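PDB 1DVP: hepatocyte growth factor-regulated tyrosine kinase substrate from Drosophila melanogaster, which drives endosome membrane invagination and multivesicular body formation, binding ubiquitin and damping tyrosine kinase receptor signalling by promoting degradation of active receptors. Local coordinates for residues H78-F82 / F117-Y123; S91-E95 / L133-H138; V110-A114 / I126-M130; A152-P156 / P199-I203. All coordinates share one frame; numbering follows the deposited sequence.

Contact 1: H78-F82 / F117-Y123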
loop_
_atom_site.group_PDB
_atom_site.type_symbol
_atom_site.label_atom_id
_atom_site.label_comp_id
_atom_site.label_asym_id
_atom_site.label_seq_id
_atom_site.Cartn_x
_atom_site.Cartn_y
_atom_site.Cartn_z
ATOM N N HIS A 78 8.947 -26.480 14.450
ATOM C CA HIS A 78 8.717 -26.442 15.890
ATOM C C HIS A 78 8.875 -27.810 16.531
ATOM O O HIS A 78 9.435 -27.949 17.611
ATOM C CB HIS A 78 7.321 -25.886 16.173
ATOM C CG HIS A 78 7.102 -24.508 15.614
ATOM N ND1 HIS A 78 5.853 -23.931 15.518
ATOM C CD2 HIS A 78 7.980 -23.586 15.146
ATOM C CE1 HIS A 78 5.974 -22.714 15.017
ATOM N NE2 HIS A 78 7.253 -22.481 14.787
ATOM N N GLU A 79 8.397 -28.829 15.846
ATOM C CA GLU A 79 8.482 -30.175 16.377
ATOM C C GLU A 79 9.895 -30.718 16.325
ATOM O O GLU A 79 10.309 -31.447 17.228
ATOM C CB GLU A 79 7.520 -31.073 15.612
ATOM C CG GLU A 79 6.086 -30.700 15.900
ATOM C CD GLU A 79 5.125 -31.129 14.816
ATOM O OE1 GLU A 79 3.944 -30.728 14.907
ATOM O OE2 GLU A 79 5.537 -31.853 13.876
ATOM N N GLU A 80 10.637 -30.351 15.288
ATOM C CA GLU A 80 12.007 -30.804 15.145
ATOM C C GLU A 80 12.866 -30.150 16.194
ATOM O O GLU A 80 13.733 -30.790 16.781
ATOM C CB GLU A 80 12.586 -30.413 13.777
ATOM C CG GLU A 80 14.113 -30.590 13.701
ATOM C CD GLU A 80 14.535 -32.051 13.607
ATOM O OE1 GLU A 80 15.659 -32.403 14.033
ATOM O OE2 GLU A 80 13.738 -32.856 13.088
ATOM N N VAL A 81 12.602 -28.867 16.421
ATOM C CA VAL A 81 13.374 -28.056 17.348
ATOM C C VAL A 81 13.132 -28.141 18.871
ATOM O O VAL A 81 14.079 -28.385 19.634
ATOM C CB VAL A 81 13.273 -26.561 16.934
ATOM C CG1 VAL A 81 13.911 -25.685 17.975
ATOM C CG2 VAL A 81 13.931 -26.349 15.562
ATOM N N PHE A 82 11.889 -27.920 19.305
ATOM C CA PHE A 82 11.561 -27.887 20.724
ATOM C C PHE A 82 11.297 -29.240 21.376
ATOM O O PHE A 82 10.157 -29.592 21.706
ATOM C CB PHE A 82 10.371 -26.943 20.949
ATOM C CG PHE A 82 10.610 -25.545 20.430
ATOM C CD1 PHE A 82 9.790 -25.003 19.455
ATOM C CD2 PHE A 82 11.685 -24.790 20.896
ATOM C CE1 PHE A 82 10.038 -23.720 18.944
ATOM C CE2 PHE A 82 11.945 -23.507 20.394
ATOM C CZ PHE A 82 11.128 -22.972 19.423
ATOM N N PHE A 117 5.185 -19.742 22.571
ATOM C CA PHE A 117 4.379 -20.960 22.669
ATOM C C PHE A 117 3.734 -21.158 24.039
ATOM O O PHE A 117 3.440 -22.297 24.421
ATOM C CB PHE A 117 5.231 -22.189 22.327
ATOM C CG PHE A 117 5.855 -22.115 20.975
ATOM C CD1 PHE A 117 7.073 -21.468 20.796
ATOM C CD2 PHE A 117 5.193 -22.625 19.864
ATOM C CE1 PHE A 117 7.620 -21.331 19.539
ATOM C CE2 PHE A 117 5.737 -22.491 18.591
ATOM C CZ PHE A 117 6.960 -21.839 18.435
ATOM N N ARG A 118 3.498 -20.059 24.758
ATOM C CA ARG A 118 2.931 -20.129 26.093
ATOM C C ARG A 118 1.580 -20.848 26.182
ATOM O O ARG A 118 1.309 -21.522 27.183
ATOM C CB ARG A 118 2.820 -18.729 26.726
ATOM C CG ARG A 118 1.730 -17.829 26.177
ATOM C CD ARG A 118 1.811 -16.418 26.795
ATOM N NE ARG A 118 1.644 -16.429 28.247
ATOM C CZ ARG A 118 1.754 -15.355 29.034
ATOM N NH1 ARG A 118 2.040 -14.166 28.521
ATOM N NH2 ARG A 118 1.565 -15.472 30.346
ATOM N N SER A 119 0.759 -20.734 25.141
ATOM C CA SER A 119 -0.567 -21.361 25.124
ATOM C C SER A 119 -0.663 -22.623 24.269
ATOM O O SER A 119 -1.765 -23.067 23.897
ATOM C CB SER A 119 -1.600 -20.353 24.647
ATOM O OG SER A 119 -1.738 -19.311 25.597
ATOM N N SER A 120 0.494 -23.194 23.962
ATOM C CA SER A 120 0.590 -24.392 23.153
ATOM C C SER A 120 0.863 -25.626 24.006
ATOM O O SER A 120 1.782 -25.637 24.843
ATOM C CB SER A 120 1.710 -24.242 22.119
ATOM O OG SER A 120 1.954 -25.480 21.473
ATOM N N ASP A 121 0.065 -26.667 23.773
ATOM C CA ASP A 121 0.212 -27.929 24.490
ATOM C C ASP A 121 1.552 -28.571 24.127
ATOM O O ASP A 121 2.396 -28.823 25.004
ATOM C CB ASP A 121 -0.938 -28.892 24.135
ATOM C CG ASP A 121 -1.963 -29.042 25.263
ATOM O OD1 ASP A 121 -1.556 -29.119 26.447
ATOM O OD2 ASP A 121 -3.176 -29.103 24.969
ATOM N N LYS A 122 1.752 -28.819 22.836
ATOM C CA LYS A 122 2.985 -29.440 22.346
ATOM C C LYS A 122 4.314 -28.910 22.922
ATOM O O LYS A 122 5.211 -29.699 23.237
ATOM C CB LYS A 122 3.027 -29.378 20.806
ATOM C CG LYS A 122 2.145 -30.429 20.104
ATOM C CD LYS A 122 2.346 -30.479 18.585
ATOM C CE LYS A 122 1.836 -29.224 17.871
ATOM N NZ LYS A 122 0.348 -29.060 17.918
ATOM N N TYR A 123 4.444 -27.594 23.094
ATOM C CA TYR A 123 5.704 -27.044 23.596
ATOM C C TYR A 123 5.638 -26.503 25.024
ATOM O O TYR A 123 4.621 -25.916 25.436
ATOM C CB TYR A 123 6.189 -25.986 22.596
ATOM C CG TYR A 123 5.920 -26.449 21.178
ATOM C CD1 TYR A 123 5.018 -25.768 20.359
ATOM C CD2 TYR A 123 6.439 -27.658 20.714
ATOM C CE1 TYR A 123 4.628 -26.282 19.131
ATOM C CE2 TYR A 123 6.051 -28.183 19.487
ATOM C CZ TYR A 123 5.144 -27.495 18.703
ATOM O OH TYR A 123 4.734 -28.028 17.505
#

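Contact 2: S91-E95 / L133-H138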
loop_
_atom_site.group_PDB
_atom_site.type_symbol
_atom_site.label_atom_id
_atom_site.label_comp_id
_atom_site.label_asym_id
_atom_site.label_seq_id
_atom_site.Cartn_x
_atom_site.Cartn_y
_atom_site.Cartn_z
ATOM N N SER A 91 20.588 -25.134 26.435
ATOM C CA SER A 91 21.068 -24.706 27.725
ATOM C C SER A 91 22.567 -24.862 27.887
ATOM O O SER A 91 23.266 -23.889 28.215
ATOM C CB SER A 91 20.356 -25.461 28.825
ATOM O OG SER A 91 20.543 -24.742 30.018
ATOM N N SER A 92 23.072 -26.072 27.665
ATOM C CA SER A 92 24.502 -26.281 27.824
ATOM C C SER A 92 25.268 -25.426 26.853
ATOM O O SER A 92 26.347 -24.938 27.169
ATOM C CB SER A 92 24.885 -27.750 27.635
ATOM O OG SER A 92 23.955 -28.444 26.823
ATOM N N PHE A 93 24.691 -25.231 25.673
ATOM C CA PHE A 93 25.316 -24.427 24.644
ATOM C C PHE A 93 25.584 -23.014 25.141
ATOM O O PHE A 93 26.713 -22.535 25.088
ATOM C CB PHE A 93 24.412 -24.381 23.404
ATOM C CG PHE A 93 24.887 -23.428 22.335
ATOM C CD1 PHE A 93 25.917 -23.783 21.459
ATOM C CD2 PHE A 93 24.307 -22.169 22.206
ATOM C CE1 PHE A 93 26.356 -22.901 20.473
ATOM C CE2 PHE A 93 24.746 -21.281 21.224
ATOM C CZ PHE A 93 25.770 -21.654 20.360
ATOM N N LEU A 94 24.548 -22.341 25.621
ATOM C CA LEU A 94 24.710 -20.970 26.066
ATOM C C LEU A 94 25.573 -20.881 27.317
ATOM O O LEU A 94 26.223 -19.871 27.569
ATOM C CB LEU A 94 23.345 -20.338 26.338
ATOM C CG LEU A 94 22.597 -20.824 27.582
ATOM C CD1 LEU A 94 23.032 -20.030 28.819
ATOM C CD2 LEU A 94 21.115 -20.649 27.352
ATOM N N GLU A 95 25.591 -21.949 28.093
ATOM C CA GLU A 95 26.354 -21.951 29.321
ATOM C C GLU A 95 27.853 -22.151 29.119
ATOM O O GLU A 95 28.650 -21.724 29.948
ATOM C CB GLU A 95 25.795 -23.021 30.245
ATOM C CG GLU A 95 25.687 -22.559 31.673
ATOM C CD GLU A 95 24.523 -23.197 32.374
ATOM O OE1 GLU A 95 23.364 -22.793 32.099
ATOM O OE2 GLU A 95 24.771 -24.112 33.188
ATOM N N LEU A 133 17.138 -22.054 34.097
ATOM C CA LEU A 133 18.161 -21.061 33.805
ATOM C C LEU A 133 17.948 -19.831 34.678
ATOM O O LEU A 133 18.911 -19.197 35.104
ATOM C CB LEU A 133 18.124 -20.677 32.313
ATOM C CG LEU A 133 18.588 -21.728 31.292
ATOM C CD1 LEU A 133 17.906 -21.481 29.962
ATOM C CD2 LEU A 133 20.105 -21.682 31.134
ATOM N N LYS A 134 16.690 -19.480 34.934
ATOM C CA LYS A 134 16.404 -18.318 35.777
ATOM C C LYS A 134 16.635 -18.720 37.227
ATOM O O LYS A 134 16.864 -17.875 38.095
ATOM C CB LYS A 134 14.960 -17.816 35.582
ATOM C CG LYS A 134 14.811 -16.736 34.512
ATOM C CD LYS A 134 13.372 -16.237 34.366
ATOM C CE LYS A 134 12.965 -15.219 35.437
ATOM N NZ LYS A 134 13.420 -13.827 35.120
ATOM N N ALA A 135 16.594 -20.027 37.465
ATOM C CA ALA A 135 16.815 -20.588 38.789
ATOM C C ALA A 135 18.304 -20.854 39.007
ATOM O O ALA A 135 18.781 -20.840 40.135
ATOM C CB ALA A 135 16.016 -21.882 38.943
ATOM N N LYS A 136 19.031 -21.088 37.920
ATOM C CA LYS A 136 20.470 -21.356 37.980
ATOM C C LYS A 136 21.318 -20.077 38.103
ATOM O O LYS A 136 22.544 -20.141 38.161
ATOM C CB LYS A 136 20.900 -22.127 36.730
ATOM C CG LYS A 136 22.360 -22.499 36.691
ATOM C CD LYS A 136 22.794 -22.861 35.284
ATOM C CE LYS A 136 21.789 -23.767 34.594
ATOM N NZ LYS A 136 21.395 -24.922 35.453
ATOM N N GLY A 137 20.673 -18.916 38.127
ATOM C CA GLY A 137 21.435 -17.687 38.261
ATOM C C GLY A 137 21.512 -16.813 37.023
ATOM O O GLY A 137 21.894 -15.636 37.119
ATOM N N HIS A 138 21.159 -17.377 35.865
ATOM C CA HIS A 138 21.185 -16.637 34.603
ATOM C C HIS A 138 20.140 -15.527 34.600
ATOM O O HIS A 138 19.013 -15.736 35.036
ATOM C CB HIS A 138 20.919 -17.584 33.429
ATOM C CG HIS A 138 22.065 -18.488 33.098
ATOM N ND1 HIS A 138 23.199 -18.047 32.452
ATOM C CD2 HIS A 138 22.250 -19.813 33.315
ATOM C CE1 HIS A 138 24.031 -19.060 32.285
ATOM N NE2 HIS A 138 23.479 -20.143 32.797
#

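Contact 3: V110-A114 / I126-M130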
loop_
_atom_site.group_PDB
_atom_site.type_symbol
_atom_site.label_atom_id
_atom_site.label_comp_id
_atom_site.label_asym_id
_atom_site.label_seq_id
_atom_site.Cartn_x
_atom_site.Cartn_y
_atom_site.Cartn_z
ATOM N N VAL A 110 15.325 -18.259 24.008
ATOM C CA VAL A 110 14.647 -19.161 24.939
ATOM C C VAL A 110 13.413 -18.492 25.538
ATOM O O VAL A 110 12.375 -19.090 25.602
ATOM C CB VAL A 110 15.568 -19.555 26.093
ATOM C CG1 VAL A 110 14.706 -20.153 27.263
ATOM C CG2 VAL A 110 16.614 -20.543 25.609
ATOM N N GLN A 111 13.557 -17.241 25.971
ATOM C CA GLN A 111 12.487 -16.450 26.583
ATOM C C GLN A 111 11.438 -16.059 25.548
ATOM O O GLN A 111 10.224 -16.118 25.805
ATOM C CB GLN A 111 13.094 -15.193 27.236
ATOM C CG GLN A 111 12.090 -14.160 27.671
ATOM C CD GLN A 111 12.737 -12.937 28.324
ATOM O OE1 GLN A 111 13.461 -12.166 27.673
ATOM N NE2 GLN A 111 12.491 -12.769 29.622
ATOM N N THR A 112 11.898 -15.644 24.365
ATOM C CA THR A 112 10.961 -15.299 23.306
ATOM C C THR A 112 10.111 -16.518 23.026
ATOM O O THR A 112 8.894 -16.446 22.916
ATOM C CB THR A 112 11.680 -14.943 21.996
ATOM O OG1 THR A 112 12.370 -13.694 22.160
ATOM C CG2 THR A 112 10.624 -14.863 20.837
ATOM N N TRP A 113 10.777 -17.652 22.907
ATOM C CA TRP A 113 10.063 -18.870 22.609
ATOM C C TRP A 113 9.151 -19.319 23.756
ATOM O O TRP A 113 8.076 -19.887 23.525
ATOM C CB TRP A 113 11.073 -19.952 22.225
ATOM C CG TRP A 113 11.789 -19.634 20.905
ATOM C CD1 TRP A 113 11.280 -18.911 19.860
ATOM C CD2 TRP A 113 13.064 -20.120 20.476
ATOM N NE1 TRP A 113 12.155 -18.918 18.807
ATOM C CE2 TRP A 113 13.261 -19.655 19.145
ATOM C CE3 TRP A 113 14.062 -20.912 21.066
ATOM C CZ2 TRP A 113 14.422 -19.959 18.400
ATOM C CZ3 TRP A 113 15.230 -21.215 20.311
ATOM C CH2 TRP A 113 15.389 -20.738 19.000
ATOM N N ALA A 114 9.583 -19.069 24.992
ATOM C CA ALA A 114 8.761 -19.444 26.135
ATOM C C ALA A 114 7.445 -18.682 26.045
ATOM O O ALA A 114 6.381 -19.275 26.190
ATOM C CB ALA A 114 9.490 -19.122 27.460
ATOM N N ILE A 126 10.596 -25.644 26.787
ATOM C CA ILE A 126 11.232 -24.350 26.647
ATOM C C ILE A 126 10.953 -23.555 27.911
ATOM O O ILE A 126 11.881 -23.028 28.516
ATOM C CB ILE A 126 10.665 -23.551 25.442
ATOM C CG1 ILE A 126 10.076 -24.496 24.404
ATOM C CG2 ILE A 126 11.778 -22.734 24.802
ATOM C CD1 ILE A 126 9.288 -23.784 23.349
ATOM N N LYS A 127 9.678 -23.464 28.302
ATOM C CA LYS A 127 9.293 -22.713 29.508
ATOM C C LYS A 127 10.040 -23.186 30.746
ATOM O O LYS A 127 10.392 -22.390 31.610
ATOM C CB LYS A 127 7.793 -22.833 29.781
ATOM C CG LYS A 127 7.363 -22.201 31.100
ATOM C CD LYS A 127 5.830 -22.087 31.226
ATOM C CE LYS A 127 5.120 -23.434 31.366
ATOM N NZ LYS A 127 5.309 -24.029 32.713
ATOM N N ASP A 128 10.285 -24.487 30.817
ATOM C CA ASP A 128 10.998 -25.069 31.948
ATOM C C ASP A 128 12.501 -24.832 31.906
ATOM O O ASP A 128 13.129 -24.605 32.952
ATOM C CB ASP A 128 10.688 -26.553 32.012
ATOM C CG ASP A 128 9.255 -26.808 32.398
ATOM O OD1 ASP A 128 8.676 -27.781 31.885
ATOM O OD2 ASP A 128 8.708 -26.032 33.221
ATOM N N THR A 129 13.074 -24.888 30.704
ATOM C CA THR A 129 14.494 -24.641 30.540
ATOM C C THR A 129 14.747 -23.237 31.049
ATOM O O THR A 129 15.793 -22.949 31.603
ATOM C CB THR A 129 14.926 -24.711 29.060
ATOM O OG1 THR A 129 14.832 -26.064 28.598
ATOM C CG2 THR A 129 16.367 -24.214 28.889
ATOM N N MET A 130 13.788 -22.347 30.858
ATOM C CA MET A 130 13.995 -21.005 31.349
ATOM C C MET A 130 13.900 -21.026 32.867
ATOM O O MET A 130 14.658 -20.339 33.549
ATOM C CB MET A 130 12.971 -20.037 30.777
ATOM C CG MET A 130 13.369 -18.590 31.022
ATOM S SD MET A 130 12.306 -17.358 30.252
ATOM C CE MET A 130 12.817 -15.890 31.018
#

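Contact 4: A152-P156 / P199-I203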
loop_
_atom_site.group_PDB
_atom_site.type_symbol
_atom_site.label_atom_id
_atom_site.label_comp_id
_atom_site.label_asym_id
_atom_site.label_seq_id
_atom_site.Cartn_x
_atom_site.Cartn_y
_atom_site.Cartn_z
ATOM N N ALA A 152 5.011 -14.374 11.409
ATOM C CA ALA A 152 6.070 -14.514 10.418
ATOM C C ALA A 152 6.551 -13.167 9.875
ATOM O O ALA A 152 5.894 -12.121 10.066
ATOM C CB ALA A 152 5.588 -15.394 9.261
ATOM N N ASP A 153 7.722 -13.208 9.230
ATOM C CA ASP A 153 8.312 -12.041 8.570
ATOM C C ASP A 153 7.425 -11.767 7.332
ATOM O O ASP A 153 7.572 -12.406 6.298
ATOM C CB ASP A 153 9.744 -12.349 8.075
ATOM C CG ASP A 153 10.768 -12.470 9.204
ATOM O OD1 ASP A 153 11.696 -13.297 9.064
ATOM O OD2 ASP A 153 10.661 -11.737 10.215
ATOM N N THR A 154 6.468 -10.866 7.441
ATOM C CA THR A 154 5.629 -10.532 6.280
ATOM C C THR A 154 5.055 -9.150 6.528
ATOM O O THR A 154 4.654 -8.830 7.651
ATOM C CB THR A 154 4.457 -11.558 6.044
ATOM O OG1 THR A 154 4.988 -12.847 5.679
ATOM C CG2 THR A 154 3.540 -11.064 4.920
ATOM N N ALA A 155 5.062 -8.329 5.487
ATOM C CA ALA A 155 4.549 -6.958 5.563
ATOM C C ALA A 155 3.078 -6.915 5.990
ATOM O O ALA A 155 2.229 -7.584 5.398
ATOM C CB ALA A 155 4.719 -6.269 4.208
ATOM N N PRO A 156 2.757 -6.103 7.012
ATOM C CA PRO A 156 1.376 -5.989 7.499
ATOM C C PRO A 156 0.463 -5.532 6.341
ATOM O O PRO A 156 0.961 -4.941 5.361
ATOM C CB PRO A 156 1.485 -4.895 8.542
ATOM C CG PRO A 156 2.379 -3.907 7.804
ATOM C CD PRO A 156 3.506 -4.866 7.315
ATOM N N PRO A 199 14.627 -4.995 5.299
ATOM C CA PRO A 199 15.140 -6.276 4.813
ATOM C C PRO A 199 14.439 -7.530 5.365
ATOM O O PRO A 199 14.396 -8.569 4.709
ATOM C CB PRO A 199 16.642 -6.153 5.085
ATOM C CG PRO A 199 16.694 -5.279 6.342
ATOM C CD PRO A 199 15.588 -4.269 6.156
ATOM N N LYS A 200 13.838 -7.431 6.534
ATOM C CA LYS A 200 13.152 -8.606 7.072
ATOM C C LYS A 200 11.883 -8.947 6.322
ATOM O O LYS A 200 11.364 -10.071 6.429
ATOM C CB LYS A 200 12.845 -8.441 8.550
ATOM C CG LYS A 200 14.028 -8.726 9.408
ATOM C CD LYS A 200 13.928 -7.970 10.728
ATOM C CE LYS A 200 15.331 -7.525 11.277
ATOM N NZ LYS A 200 15.777 -6.208 10.683
ATOM N N TYR A 201 11.376 -7.985 5.582
ATOM C CA TYR A 201 10.208 -8.205 4.758
ATOM C C TYR A 201 10.638 -8.433 3.309
ATOM O O TYR A 201 9.801 -8.395 2.422
ATOM C CB TYR A 201 9.269 -6.986 4.730
ATOM C CG TYR A 201 8.610 -6.629 6.025
ATOM C CD1 TYR A 201 8.498 -7.534 7.058
ATOM C CD2 TYR A 201 8.049 -5.357 6.183
ATOM C CE1 TYR A 201 7.832 -7.180 8.249
ATOM C CE2 TYR A 201 7.398 -5.004 7.315
ATOM C CZ TYR A 201 7.283 -5.910 8.359
ATOM O OH TYR A 201 6.569 -5.519 9.470
ATOM N N GLY A 202 11.944 -8.605 3.079
ATOM C CA GLY A 202 12.465 -8.833 1.727
ATOM C C GLY A 202 12.603 -7.533 0.971
ATOM O O GLY A 202 12.744 -7.528 -0.259
ATOM N N ILE A 203 12.576 -6.405 1.680
ATOM C CA ILE A 203 12.698 -5.137 0.970
ATOM C C ILE A 203 14.068 -4.519 1.264
ATOM O O ILE A 203 14.279 -3.973 2.329
ATOM C CB ILE A 203 11.602 -4.173 1.429
ATOM C CG1 ILE A 203 10.259 -4.919 1.473
ATOM C CG2 ILE A 203 11.549 -2.946 0.508
ATOM C CD1 ILE A 203 9.102 -4.054 1.913
HETATM O O HOH W 1 9.698 -11.765 5.002
#

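Contact 1: H78-F82 / F117-Y123
His78 and Phe117 make the T-shaped pair of an aromatic cluster that Phe82 and Tyr123 complete. With CG anti to its carbonyl carbon (chi1 -58°), the His78 ring presents one face to the Phe117 edge, whose CZ stands over the ring centre; the planes are at 80° and the centroids 4.7 Å apart. The hydrogen bond from His78 NE2 to the Val70 carbonyl oxygen anchors the imidazole and should limit its turning. With an alanine here, the Phe117 edge is likely to be left without its facing ring and the Val70 carbonyl without this donor.

Apolar packing adds Phe82: its CE1 comes within 3.5 Å of Phe117 CE1, the rings meeting obliquely, and Phe82 CB rests 4.0 Å from Tyr123 CD2. Of the polar ends, Tyr123 OH lies 3.6 Å from His78 CB and 3.4 Å from Glu79 CG, and Glu79 OE1 approaches Lys122 CE, the charges too far apart for a salt bridge.

Within the VHS domain, the cluster joins the C-terminal end of helix 74-81 to the loop between helices 100-116 and 125-135. Phe82 and Phe117 also touch Ile126 of helix 125-135, and Phe82 meets Trp113 edge-to-face.

Contact 2: S91-E95 / L133-H138
Glu95 OE1 accepts a hydrogen bond from His138 NE2 at 2.7 Å, the one direct hydrogen bond between the two segments. The bond is short but bent: the N-H...O angle is 134°, and the oxygen is tilted from the imidazole plane. On the acceptor side the donor comes from above the carboxylate, 57° out of its plane. Lys136 arrives from the opposite direction and lays its methylene groups against the carboxylate, CE 3.1 Å from Glu95 OE1, with CD close to OE2. The lysine chain bends at its last two torsions, and NZ stops 4.1 Å from Glu95 OE2, beyond a salt bridge.

Beside the polar group the contact turns apolar. Leu94 carries CG between its backbone N and carbonyl carbon (chi1 72°), which sends its two methyls to different partners. CD1 lies over one face of the His138 ring in a CH-pi contact, 4.1 Å from the ring centroid and displaced toward the rim, while Leu94 CD2 meets Leu133 CD2 tip to tip. Leu133 CD2 also lies 3.3 Å from Ser91 OG. Leu94 continues inward onto Met106 and Leu107 of helix 100-116, tying the pair of segments to the VHS helical core.

Here a histidine-carboxylate pair joins helix 84-96 to the turn that ends helix 125-135. The Glu95 carboxylate would be expected to favour a protonated imidazole, while the nearby Lys136 cation would probably pull the other way and offset part of that effect.

Contact 3: V110-A114 / I126-M130
Ile126 and Met130, one turn apart on helix 125-135, supply most of the apolar surface that meets helix 100-116. Ile126 works through its CG2 branch, which sits 3.9 Å from Trp113 CB and also rests against the backbone, 3.8 Å from Val110 O. Its other branch ends in CD1, near the carbonyl oxygen of Trp113. The indole itself heads away from this interface, so that only the root of the tryptophan side chain takes part.

Met130 covers the next turn. With CG anti to the backbone N (chi1 -167°) and the chain extended beyond it, the thioether reaches across to helix 100-116. Its base meets valine, Met130 CB lying 3.9 Å from Val110 CG1. Further out, the sulfur passes close to the backbone and the start of the neighbouring side chain: Met130 SD is 3.8 Å from Gln111 CB. The terminal methyl continues along that glutamine, with Met130 CE 3.8 Å from Gln111 CG.

Close backbones bring in Ala114. Ala114 and Lys127 have their CA atoms 4.7 Å apart, and the alanine methyl, also near Met130 SD, lies 4.1 Å from Lys127 CA; a small side chain suits so close an approach. No hydrogen bond crosses between the segments.

The short helical segments run largely antiparallel, at 134° with axes 8.6 Å apart, as consecutive helices of the VHS superhelix. Trp113 carries the packing on to Leu66 and Val70 of helix 56-72, whereas Phe140 covers Gln111 and Met130 from the following loop.

Contact 4: A152-P156 / P199-I203
Tyr201, in the FYVE zinc finger, lays one face of its ring against the peptide at Thr154 and Ala155 in the loop between helix 125-135 and strand 178-179. Ala155 makes a CH-pi contact: its CA stands over the ring centre, 3.8 Å from the Tyr201 centroid and 9° off the normal. Ala155 CB adds a touch on the Tyr201 CD2 side at 4.0 Å. Around the rest of the ring, Thr154 O lies 3.6 Å from Tyr201 CE1, and Pro156 CD is 3.9 Å from Tyr201 CE2, the proline crossing the phenol at about a right angle.

The ring owes its placing to both ends. At its root, CG is anti to the carbonyl carbon (chi1 -66°) on a short 3-10 turn, in which Gly202 N bonds back to Pro199 O; at its tip, Tyr201 OH is hydrogen-bonded to the carbonyl oxygen of Asn182, between two zinc ligands, Cys180 and Cys183. A leucine in its place, lacking the hydroxyl and the flat ring, would probably leave the Asn182 carbonyl without this partner and Ala155 without the face it rests on.

Farther out, Asp153 OD2 forms a salt bridge with Lys71 of the VHS domain. Phe173 of the second subunit packs on Asp153 and Thr154, so this loop is also covered across the dimer. A water molecule lies 2.8 Å from Lys200 O; its reach to Asp153 O is doubtful. Where the two backbones run past each other, Asp153 CB packs 3.2 Å from Lys200 O.

In the fold
Contacts 1, 2 and 3 belong to the VHS domain and hold its last helices together. Contacts 1 and 3 touch directly, their centres about 10 Å apart: Phe82 CE2 lies 3.4 Å from Trp113 CE3, so the aromatic cluster runs into the helix packing. Contact 2 is farther along helix 125-135, its centre about 11 Å from that of contact 3, with Ser91 CB 4.2 Å from Thr129 CG2. Contact 4 stands apart, centred about 23 Å from contact 1 and 32 Å from contact 2, where the loop before strand 178-179 meets the FYVE finger. It alone lies near a metal site: the Pro156 side chain is about 8 Å from a zinc ion.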